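Local coordinates for protein iota-carrageenase (Alteromonas sp., PDB 1H80) that hydrolyses the beta-1,4 linkages of iota-carrageenan, a sulfated galactan of red algal cell walls, within the chain and with inversion of anomeric configuration, at residues L58-G63 and I78-D83; Y65-I70 and R98-G103; V84-T89 and N118-D123; V122-S127 and F148-N153. All coordinates share one frame; numbering follows the deposited sequence. Where two conformers were deposited one is given.

Overall arrangement
All four contacts join strands on neighbouring coils of the parallel beta-helix, within the pectate lyase-like part of the chain. Interactions 1 and 2 interleave along the sequence: residues 65-70 lie between the two segments of interaction 1. Interaction 3 follows interaction 1, their centres about 10 Å apart, and the two share a calcium ion. Interaction 4 starts on strand 120-123, where interaction 3 ends, and their centres are about 7 Å apart. Interactions 1 and 4 do not touch; their nearest atoms are about 7 Å apart. Strand 85-88 links interaction 2 to interaction 3 by pairing with strand 64-71. Together the contacts trace successive coils of the solenoid that forms the body of this enzyme.

Interaction 1 (L58-G63 and I78-D83); sequences LLIPNG and IRVESD. With CA (calcium ion), chain C; NA (sodium ion), chain G.
Glu81 and Asn62 meet where two parallel strands run out into loops. Glu81 OE1 accepts the backbone N of Asn62 at 2.8 Å, using its anti lone pair. The same carboxylate holds a sodium ion with both oxygens, Glu81 OE1 at 2.5 Å and Glu81 OE2 at 2.4 Å. Asn62 in turn accepts from the other segment: its OD1 takes the backbone N of Asp83 at 2.8 Å, with the donor tilted 34° from the amide plane. The side chains of Asn62 and Glu81 cross at about a right angle. Glu81 CG is anti to its own carbonyl carbon (chi1 -67°), and the chain then extends past Pro61. Leu59 CD1 lies 3.9 Å from Glu81 CG.

Behind these loops, residues 58-60 and 78-80 pair in parallel. Arg79 N bonds to Leu58 O, Ile60 N to Arg79 O and Glu81 N to Ile60 O, all nearly straight. On the inner face Ile60 CD1 packs on Ile78 CG2 at 3.8 Å. Helix 39-50 covers Leu58 on that side. Ser82, next to Glu81, binds a calcium ion through both O and OG; Asn118 and Gly119 complete the protein ligands. This is coil-to-coil stacking of a parallel beta-helix. The sodium ion and the Asn62 N-H both face Glu81 OE1, which would probably favour a charged carboxylate here.

Interaction 2 (Y65-I70 and R98-G103); sequences YHFLGI and RLFEVG
Two successive coils of the parallel beta-helix meet here at a corner, where the chain turns at Leu99. Gly69 N donates to Arg98 O at 2.8 Å. Ile70 N donates to Leu99 O at 3.0 Å, from 32° outside the carbonyl plane. Past the corner Ile70 pairs with Phe100 as parallel strands, and Glu101 N closes on Ile70 O at 2.8 Å. Gly69 has positive phi (62°), which favours glycine.

The apolar side chains pack on the inner side of the corner. Ile70 and Phe100 lie side by side and point the same way. Ile70 CB sits at the edge of the Phe100 ring, 3.8 Å from its CD1. Phe67 CD2 also comes to that ring's edge, 4.0 Å from Phe100 CE1, and the two side chains cross at a slant. One face of the Phe100 ring carries Leu99 CB, 3.7 Å above its centre. An alanine at Phe100 would probably open a gap beside Ile70 and Phe67 and leave Leu99 CB without the ring beneath it. Leu68 CD1 lies 4.2 Å from Leu99 CD2.

At the outer side, in the conformer given, Arg98 NH1 makes a weakly angled salt bridge with Glu101 OE2, while Glu101 OE1 is bonded by Gln71 NE2. Helix 39-50 packs on Phe67 and Ile70 through Leu42. Phe113 and Phe135 meet the Phe100 ring, and Leu99 leans on Ile86 and Pro88 of strand 85-88.

Interaction 3 (V84-T89 and N118-D123); sequences VIIKPT and NGFLVD. With CA (calcium ion), chain C.
Strands 85-88 and 120-123 run parallel as neighbouring coils of the parallel beta-helix, their axes 4.6 Å apart at closest approach and 18° from alignment. Three bonds join them: Leu121 N to Val84 O at 3.1 Å, Ile86 N to Leu121 O at 2.8 Å and Asp123 N to Ile86 O at 2.8 Å.

On the inner face Ile86 reaches over to Phe120. Its CD1 is 3.8 Å from Phe120 CE2, and the two side chains cross at a slant. Phe120 CB sits against Val84 CB and Val84 O. The Phe120 ring also meets the ring of Phe148. Leu99, from the adjoining corner, packs on Ile86 and Val122 of this face.

The outer face carries Ile85, Leu121 and the side chains of Lys87 and Asp123. Lys87 and Asp123 lie alongside each other and point the same way. Lys87 CE is 3.8 Å from Asp123 OD2, but the charged ends stay beyond salt-bridge distance. Asp123 OD1 instead pairs with Lys125, and Lys87 NZ has a long, weak ion pair with Asp126. Pro88 CD rests on Asp123 O.

Ahead of strand 120-123, Asn118 and Gly119 bind a calcium ion together with Ser82 of the preceding coil. Asn118 OD1 and Gly119 O each lie 2.3 Å from the metal.

Interaction 4 (V122-S127 and F148-N153); sequences VDFKDS and FTIDDN
Lys125 ties the two segments together by charge. Its NZ bonds to Asp151 OD2 at 2.7 Å, on the anti lone pair, and to Asp123 OD1 at 2.8 Å, forming a salt-bridge network. The bend at chi4 (-61°) places NZ between these two oxygens. Asp123 OD1 also accepts Lys125 N at 2.9 Å, an Asx turn; the two donors come from opposite faces of the carboxylate. An alanine at Asp123 would probably leave Lys125 NZ with Asp151 alone here and free the turn's backbone N of its partner.

Among backbone bonds, Val122 N meets Thr149 O, Asp151 N meets Val122 O, and Phe124 N meets Asp151 O. A water bridges Phe124 O, Ser127 O and Asn153 ND2.

On the inner face Val122 CG2 packs 4.0 Å from Phe148 CD1, side by side. Leu132 and Val134 touch the Phe124 ring.

A carboxylate oxygen, Asp152 OD1, lies at the edge of that ring and in its plane, 3.7 Å from Phe124 CD2. Asn153 N and Thr155 OG1 hydrogen-bond to it.

A type I turn, Phe124 to Ser127, follows strand 120-123 here. The parallel strand pairing between coils is characteristic of a beta-helix.

Interaction 1 (L58-G63 and I78-D83)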
# COMPACT_ATOMS: atom_id res chain seq x y z
N LEU A 58 1.96 -2.45 26.61
CA LEU A 58 0.92 -3.45 26.75
C LEU A 58 1.41 -4.69 26.04
O LEU A 58 1.78 -4.63 24.86
CB LEU A 58 -0.39 -2.98 26.11
CG LEU A 58 -1.47 -4.06 26.13
CD1 LEU A 58 -1.88 -4.34 27.57
CD2 LEU A 58 -2.67 -3.60 25.32
N LEU A 59 1.43 -5.81 26.74
CA LEU A 59 1.86 -7.05 26.12
C LEU A 59 0.63 -7.85 25.74
O LEU A 59 -0.27 -8.02 26.56
CB LEU A 59 2.70 -7.89 27.09
CG LEU A 59 3.19 -9.23 26.52
CD1 LEU A 59 4.19 -8.98 25.40
CD2 LEU A 59 3.83 -10.05 27.62
N ILE A 60 0.57 -8.28 24.49
CA ILE A 60 -0.52 -9.13 24.03
C ILE A 60 0.16 -10.49 23.99
O ILE A 60 0.97 -10.78 23.10
CB ILE A 60 -1.01 -8.74 22.62
CG1 ILE A 60 -1.63 -7.34 22.67
CG2 ILE A 60 -2.03 -9.75 22.12
CD1 ILE A 60 -2.23 -6.89 21.35
N PRO A 61 -0.14 -11.35 24.97
CA PRO A 61 0.45 -12.68 25.08
C PRO A 61 -0.08 -13.69 24.08
O PRO A 61 -1.15 -13.51 23.50
CB PRO A 61 0.13 -13.07 26.52
CG PRO A 61 -1.23 -12.49 26.70
CD PRO A 61 -1.12 -11.12 26.05
N ASN A 62 0.68 -14.76 23.89
CA ASN A 62 0.30 -15.80 22.95
C ASN A 62 -1.14 -16.24 23.11
O ASN A 62 -1.63 -16.46 24.22
CB ASN A 62 1.24 -17.00 23.08
CG ASN A 62 2.61 -16.70 22.52
OD1 ASN A 62 2.74 -15.97 21.54
ND2 ASN A 62 3.64 -17.26 23.14
N GLY A 63 -1.82 -16.35 21.97
CA GLY A 63 -3.21 -16.75 21.94
C GLY A 63 -3.84 -16.18 20.70
O GLY A 63 -3.17 -15.54 19.88
N ILE A 78 2.47 -1.15 22.24
CA ILE A 78 2.02 -2.52 22.23
C ILE A 78 3.07 -3.48 21.70
O ILE A 78 3.69 -3.24 20.66
CB ILE A 78 0.73 -2.65 21.39
CG1 ILE A 78 -0.37 -1.79 22.02
CG2 ILE A 78 0.30 -4.10 21.29
CD1 ILE A 78 -1.63 -1.69 21.19
N ARG A 79 3.29 -4.55 22.44
CA ARG A 79 4.24 -5.58 22.05
C ARG A 79 3.45 -6.86 21.98
O ARG A 79 2.67 -7.18 22.88
CB ARG A 79 5.39 -5.68 23.06
CG ARG A 79 6.30 -4.45 23.02
CD ARG A 79 6.95 -4.30 21.64
NE ARG A 79 7.78 -3.10 21.52
CZ ARG A 79 7.32 -1.88 21.25
NH1 ARG A 79 6.02 -1.65 21.06
NH2 ARG A 79 8.18 -0.87 21.18
N VAL A 80 3.64 -7.60 20.90
CA VAL A 80 2.89 -8.82 20.67
C VAL A 80 3.76 -10.06 20.65
O VAL A 80 4.75 -10.12 19.92
CB VAL A 80 2.13 -8.71 19.33
CG1 VAL A 80 1.18 -9.88 19.17
CG2 VAL A 80 1.40 -7.38 19.25
N GLU A 81 3.40 -11.07 21.44
CA GLU A 81 4.21 -12.28 21.44
C GLU A 81 4.18 -12.97 20.08
O GLU A 81 3.23 -12.82 19.31
CB GLU A 81 3.79 -13.22 22.58
CG GLU A 81 4.10 -12.62 23.94
CD GLU A 81 4.10 -13.63 25.07
OE1 GLU A 81 3.13 -14.41 25.17
OE2 GLU A 81 5.07 -13.65 25.86
N SER A 82 5.22 -13.74 19.81
CA SER A 82 5.42 -14.38 18.51
C SER A 82 4.44 -15.43 18.00
O SER A 82 4.42 -15.70 16.80
CB SER A 82 6.84 -14.94 18.45
OG SER A 82 7.17 -15.34 17.13
N ASP A 83 3.64 -16.02 18.88
CA ASP A 83 2.69 -17.03 18.43
C ASP A 83 1.27 -16.49 18.43
O ASP A 83 0.30 -17.24 18.26
CB ASP A 83 2.77 -18.28 19.31
CG ASP A 83 4.10 -18.99 19.18
OD1 ASP A 83 4.54 -19.22 18.04
OD2 ASP A 83 4.70 -19.33 20.23
CA CA C . 5.93 -15.95 15.04
NA NA G . 4.08 -15.25 27.26
O HOH W 1 6.08 -18.02 16.10
O HOH W 2 3.74 -16.32 14.04
O HOH W 3 6.37 -17.81 13.33
O HOH W 4 6.16 -15.29 12.59
O HOH W 5 2.43 -16.72 26.69

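Interaction 2 (Y65-I70 and R98-G103)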
# COMPACT_ATOMS: atom_id res chain seq x y z
N TYR A 65 -6.78 -13.71 19.29
CA TYR A 65 -7.65 -12.61 19.69
C TYR A 65 -8.47 -12.07 18.54
O TYR A 65 -8.04 -12.09 17.39
CB TYR A 65 -6.82 -11.47 20.25
CG TYR A 65 -5.93 -11.92 21.38
CD1 TYR A 65 -6.42 -11.97 22.69
CD2 TYR A 65 -4.63 -12.34 21.14
CE1 TYR A 65 -5.62 -12.43 23.72
CE2 TYR A 65 -3.82 -12.80 22.17
CZ TYR A 65 -4.33 -12.84 23.46
OH TYR A 65 -3.55 -13.31 24.48
N HIS A 66 -9.66 -11.58 18.88
CA HIS A 66 -10.55 -10.99 17.91
C HIS A 66 -10.70 -9.52 18.26
O HIS A 66 -11.18 -9.17 19.34
CB HIS A 66 -11.90 -11.70 17.92
CG HIS A 66 -11.86 -13.08 17.36
ND1 HIS A 66 -11.33 -14.15 18.04
CD2 HIS A 66 -12.25 -13.56 16.15
CE1 HIS A 66 -11.38 -15.23 17.28
NE2 HIS A 66 -11.94 -14.89 16.13
N PHE A 67 -10.26 -8.65 17.34
CA PHE A 67 -10.34 -7.21 17.54
C PHE A 67 -10.98 -6.55 16.33
O PHE A 67 -10.94 -7.08 15.23
CB PHE A 67 -8.95 -6.58 17.68
CG PHE A 67 -8.10 -7.14 18.78
CD1 PHE A 67 -8.58 -7.22 20.08
CD2 PHE A 67 -6.79 -7.54 18.52
CE1 PHE A 67 -7.76 -7.68 21.11
CE2 PHE A 67 -5.97 -8.00 19.54
CZ PHE A 67 -6.45 -8.07 20.84
N LEU A 68 -11.54 -5.37 16.56
CA LEU A 68 -12.11 -4.57 15.48
C LEU A 68 -12.41 -3.17 15.98
O LEU A 68 -12.92 -2.98 17.09
CB LEU A 68 -13.39 -5.20 14.93
CG LEU A 68 -13.70 -4.72 13.50
CD1 LEU A 68 -12.69 -5.33 12.53
CD2 LEU A 68 -15.11 -5.13 13.10
N GLY A 69 -12.05 -2.18 15.17
CA GLY A 69 -12.31 -0.79 15.51
C GLY A 69 -11.63 -0.27 16.76
O GLY A 69 -12.19 0.56 17.48
N ILE A 70 -10.42 -0.75 17.02
CA ILE A 70 -9.68 -0.32 18.20
C ILE A 70 -9.14 1.08 17.98
O ILE A 70 -8.59 1.39 16.91
CB ILE A 70 -8.49 -1.27 18.47
CG1 ILE A 70 -8.99 -2.71 18.59
CG2 ILE A 70 -7.77 -0.84 19.74
CD1 ILE A 70 -9.97 -2.94 19.72
N ARG A 98 -11.59 -1.68 10.17
CA ARG A 98 -10.15 -1.73 10.40
C ARG A 98 -9.97 -2.36 11.77
O ARG A 98 -10.80 -2.18 12.66
CB ARG A 98 -9.54 -0.33 10.41
CG ARG A 98 -9.89 0.53 9.21
CD ARG A 98 -11.07 1.42 9.51
NE ARG A 98 -11.47 2.22 8.35
CZ ARG A 98 -12.38 3.19 8.40
NH1 ARG A 98 -12.98 3.50 9.54
NH2 ARG A 98 -12.69 3.86 7.29
N LEU A 99 -8.89 -3.11 11.95
CA LEU A 99 -8.62 -3.73 13.23
C LEU A 99 -8.21 -2.61 14.17
O LEU A 99 -8.72 -2.49 15.29
CB LEU A 99 -7.48 -4.74 13.13
CG LEU A 99 -7.73 -6.08 12.43
CD1 LEU A 99 -6.43 -6.86 12.40
CD2 LEU A 99 -8.80 -6.86 13.14
N PHE A 100 -7.31 -1.75 13.69
CA PHE A 100 -6.78 -0.65 14.49
C PHE A 100 -6.83 0.70 13.79
O PHE A 100 -6.47 0.81 12.62
CB PHE A 100 -5.33 -0.95 14.85
CG PHE A 100 -5.08 -2.36 15.28
CD1 PHE A 100 -5.66 -2.85 16.45
CD2 PHE A 100 -4.28 -3.21 14.52
CE1 PHE A 100 -5.45 -4.17 16.85
CE2 PHE A 100 -4.06 -4.53 14.92
CZ PHE A 100 -4.64 -5.01 16.08
N GLU A 101 -7.25 1.72 14.52
CA GLU A 101 -7.28 3.07 13.98
C GLU A 101 -6.35 3.89 14.85
O GLU A 101 -6.39 3.81 16.07
CB GLU A 101 -8.71 3.62 14.01
CG GLU A 101 -9.66 2.80 13.15
CD GLU A 101 -11.00 3.47 12.94
OE1 GLU A 101 -11.65 3.85 13.93
OE2 GLU A 101 -11.41 3.60 11.76
N VAL A 102 -5.49 4.68 14.21
CA VAL A 102 -4.53 5.49 14.94
C VAL A 102 -4.58 6.94 14.50
O VAL A 102 -4.03 7.31 13.47
CB VAL A 102 -3.09 4.96 14.72
CG1 VAL A 102 -2.14 5.58 15.73
CG2 VAL A 102 -3.08 3.44 14.81
N GLY A 103 -5.26 7.76 15.30
CA GLY A 103 -5.36 9.17 14.98
C GLY A 103 -6.48 9.50 14.03
O GLY A 103 -6.53 10.60 13.47

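Interaction 3 (V84-T89 and N118-D123)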
# COMPACT_ATOMS: atom_id res chain seq x y z
N VAL A 84 1.14 -15.18 18.61
CA VAL A 84 -0.17 -14.55 18.62
C VAL A 84 -0.81 -14.56 17.25
O VAL A 84 -0.15 -14.41 16.23
CB VAL A 84 -0.08 -13.09 19.11
CG1 VAL A 84 -1.39 -12.35 18.83
CG2 VAL A 84 0.22 -13.07 20.60
N ILE A 85 -2.13 -14.75 17.24
CA ILE A 85 -2.90 -14.72 16.01
C ILE A 85 -4.00 -13.72 16.28
O ILE A 85 -4.73 -13.83 17.27
CB ILE A 85 -3.53 -16.09 15.68
CG1 ILE A 85 -2.43 -17.12 15.41
CG2 ILE A 85 -4.43 -15.94 14.46
CD1 ILE A 85 -2.95 -18.53 15.20
N ILE A 86 -4.09 -12.71 15.43
CA ILE A 86 -5.11 -11.69 15.57
C ILE A 86 -6.06 -11.79 14.39
O ILE A 86 -5.64 -11.80 13.23
CB ILE A 86 -4.49 -10.27 15.61
CG1 ILE A 86 -3.77 -10.07 16.95
CG2 ILE A 86 -5.58 -9.22 15.44
CD1 ILE A 86 -2.99 -8.77 17.04
N LYS A 87 -7.35 -11.89 14.69
CA LYS A 87 -8.38 -12.00 13.67
C LYS A 87 -9.39 -10.88 13.85
O LYS A 87 -9.59 -10.38 14.95
CB LYS A 87 -9.09 -13.34 13.77
CG LYS A 87 -8.20 -14.55 13.57
CD LYS A 87 -9.01 -15.83 13.68
CE LYS A 87 -8.18 -17.05 13.34
NZ LYS A 87 -9.02 -18.28 13.31
N PRO A 88 -10.04 -10.46 12.75
CA PRO A 88 -11.03 -9.38 12.86
C PRO A 88 -12.35 -9.89 13.42
O PRO A 88 -12.88 -10.92 12.99
CB PRO A 88 -11.16 -8.90 11.43
CG PRO A 88 -10.96 -10.15 10.64
CD PRO A 88 -9.79 -10.81 11.34
N THR A 89 -12.88 -9.17 14.41
CA THR A 89 -14.16 -9.54 15.00
C THR A 89 -15.22 -9.30 13.95
O THR A 89 -15.18 -8.30 13.24
CB THR A 89 -14.47 -8.68 16.22
OG1 THR A 89 -13.40 -8.78 17.17
CG2 THR A 89 -15.77 -9.14 16.88
N ASN A 118 10.13 -13.31 15.79
CA ASN A 118 9.95 -13.35 14.34
C ASN A 118 8.59 -12.83 13.89
O ASN A 118 8.20 -13.01 12.73
CB ASN A 118 10.19 -14.77 13.79
CG ASN A 118 9.24 -15.80 14.36
OD1 ASN A 118 8.12 -15.48 14.74
ND2 ASN A 118 9.69 -17.05 14.41
N GLY A 119 7.86 -12.19 14.80
CA GLY A 119 6.58 -11.62 14.43
C GLY A 119 5.38 -12.49 14.66
O GLY A 119 5.50 -13.68 14.92
N PHE A 120 4.20 -11.88 14.56
CA PHE A 120 2.97 -12.61 14.78
C PHE A 120 2.14 -12.64 13.51
O PHE A 120 2.56 -12.17 12.46
CB PHE A 120 2.15 -11.98 15.91
CG PHE A 120 1.81 -10.54 15.68
CD1 PHE A 120 2.74 -9.54 15.93
CD2 PHE A 120 0.55 -10.18 15.21
CE1 PHE A 120 2.42 -8.20 15.71
CE2 PHE A 120 0.22 -8.85 15.00
CZ PHE A 120 1.16 -7.85 15.25
N LEU A 121 0.93 -13.17 13.63
CA LEU A 121 0.06 -13.30 12.49
C LEU A 121 -1.26 -12.56 12.62
O LEU A 121 -1.92 -12.61 13.66
CB LEU A 121 -0.23 -14.78 12.24
CG LEU A 121 -1.18 -15.11 11.09
CD1 LEU A 121 -0.47 -14.84 9.77
CD2 LEU A 121 -1.61 -16.56 11.17
N VAL A 122 -1.63 -11.85 11.56
CA VAL A 122 -2.92 -11.18 11.47
C VAL A 122 -3.57 -12.07 10.42
O VAL A 122 -3.09 -12.16 9.29
CB VAL A 122 -2.82 -9.75 10.94
CG1 VAL A 122 -4.21 -9.22 10.61
CG2 VAL A 122 -2.17 -8.86 11.99
N ASP A 123 -4.65 -12.75 10.80
CA ASP A 123 -5.31 -13.69 9.89
C ASP A 123 -6.70 -13.27 9.42
O ASP A 123 -7.62 -13.11 10.22
CB ASP A 123 -5.37 -15.05 10.60
CG ASP A 123 -5.79 -16.18 9.69
OD1 ASP A 123 -5.84 -15.98 8.46
OD2 ASP A 123 -6.06 -17.28 10.22
CA CA C . 5.93 -15.95 15.04
O HOH W 4 6.16 -15.29 12.59
O HOH W 1 6.08 -18.02 16.10
O HOH W 2 3.74 -16.32 14.04
O HOH W 3 6.37 -17.81 13.33

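Interaction 4 (V122-S127 and F148-N153)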
# COMPACT_ATOMS: atom_id res chain seq x y z
N VAL A 122 -1.63 -11.85 11.56
CA VAL A 122 -2.92 -11.18 11.47
C VAL A 122 -3.57 -12.07 10.42
O VAL A 122 -3.09 -12.16 9.29
CB VAL A 122 -2.82 -9.75 10.94
CG1 VAL A 122 -4.21 -9.22 10.61
CG2 VAL A 122 -2.17 -8.86 11.99
N ASP A 123 -4.65 -12.75 10.80
CA ASP A 123 -5.31 -13.69 9.89
C ASP A 123 -6.70 -13.27 9.42
O ASP A 123 -7.62 -13.11 10.22
CB ASP A 123 -5.37 -15.05 10.60
CG ASP A 123 -5.79 -16.18 9.69
OD1 ASP A 123 -5.84 -15.98 8.46
OD2 ASP A 123 -6.06 -17.28 10.22
N PHE A 124 -6.84 -13.10 8.11
CA PHE A 124 -8.12 -12.72 7.51
C PHE A 124 -8.73 -13.91 6.76
O PHE A 124 -9.82 -13.80 6.22
CB PHE A 124 -7.95 -11.60 6.48
CG PHE A 124 -7.62 -10.25 7.06
CD1 PHE A 124 -7.68 -10.02 8.43
CD2 PHE A 124 -7.26 -9.20 6.22
CE1 PHE A 124 -7.41 -8.76 8.95
CE2 PHE A 124 -6.98 -7.94 6.73
CZ PHE A 124 -7.06 -7.72 8.10
N LYS A 125 -8.02 -15.03 6.74
CA LYS A 125 -8.48 -16.21 6.01
C LYS A 125 -9.87 -16.75 6.34
O LYS A 125 -10.56 -17.23 5.45
CB LYS A 125 -7.46 -17.35 6.14
CG LYS A 125 -6.09 -17.02 5.54
CD LYS A 125 -5.22 -18.26 5.36
CE LYS A 125 -4.98 -19.00 6.67
NZ LYS A 125 -4.28 -18.16 7.68
N ASP A 126 -10.28 -16.66 7.60
CA ASP A 126 -11.60 -17.17 7.98
C ASP A 126 -12.64 -16.07 8.17
O ASP A 126 -13.75 -16.33 8.66
CB ASP A 126 -11.49 -17.99 9.27
CG ASP A 126 -10.48 -19.12 9.16
OD1 ASP A 126 -10.57 -19.91 8.20
OD2 ASP A 126 -9.60 -19.21 10.04
N SER A 127 -12.31 -14.85 7.77
CA SER A 127 -13.24 -13.74 7.93
C SER A 127 -14.27 -13.67 6.81
O SER A 127 -13.96 -13.95 5.65
CB SER A 127 -12.48 -12.41 7.98
OG SER A 127 -13.39 -11.32 8.06
N PHE A 148 5.10 -8.33 11.58
CA PHE A 148 4.01 -9.28 11.57
C PHE A 148 3.69 -9.67 10.15
O PHE A 148 4.15 -9.04 9.19
CB PHE A 148 2.78 -8.72 12.30
CG PHE A 148 2.30 -7.39 11.80
CD1 PHE A 148 1.36 -7.32 10.78
CD2 PHE A 148 2.76 -6.21 12.37
CE1 PHE A 148 0.87 -6.09 10.34
CE2 PHE A 148 2.29 -4.97 11.93
CZ PHE A 148 1.34 -4.91 10.92
N THR A 149 2.95 -10.76 10.03
CA THR A 149 2.55 -11.28 8.74
C THR A 149 1.05 -11.14 8.66
O THR A 149 0.34 -11.31 9.66
CB THR A 149 2.93 -12.77 8.61
OG1 THR A 149 4.36 -12.90 8.65
CG2 THR A 149 2.41 -13.35 7.30
N ILE A 150 0.56 -10.81 7.48
CA ILE A 150 -0.86 -10.66 7.26
C ILE A 150 -1.30 -11.71 6.26
O ILE A 150 -0.89 -11.67 5.10
CB ILE A 150 -1.20 -9.27 6.68
CG1 ILE A 150 -0.66 -8.18 7.61
CG2 ILE A 150 -2.70 -9.14 6.48
CD1 ILE A 150 -0.68 -6.80 6.99
N ASP A 151 -2.10 -12.67 6.71
CA ASP A 151 -2.62 -13.70 5.83
C ASP A 151 -3.94 -13.14 5.31
O ASP A 151 -4.98 -13.26 5.95
CB ASP A 151 -2.87 -15.00 6.59
CG ASP A 151 -1.70 -15.96 6.51
OD1 ASP A 151 -0.59 -15.53 6.10
OD2 ASP A 151 -1.88 -17.14 6.87
N ASP A 152 -3.86 -12.50 4.15
CA ASP A 152 -5.02 -11.88 3.53
C ASP A 152 -5.84 -12.92 2.78
O ASP A 152 -5.43 -14.08 2.65
CB ASP A 152 -4.55 -10.80 2.55
CG ASP A 152 -5.58 -9.71 2.32
OD1 ASP A 152 -6.77 -9.91 2.64
OD2 ASP A 152 -5.18 -8.64 1.81
N ASN A 153 -7.01 -12.50 2.31
CA ASN A 153 -7.89 -13.36 1.54
C ASN A 153 -8.49 -12.47 0.47
O ASN A 153 -9.71 -12.40 0.29
CB ASN A 153 -8.98 -13.95 2.44
CG ASN A 153 -9.85 -14.94 1.70
OD1 ASN A 153 -9.36 -15.76 0.93
ND2 ASN A 153 -11.16 -14.88 1.94
O HOH W 6 -11.69 -13.80 4.36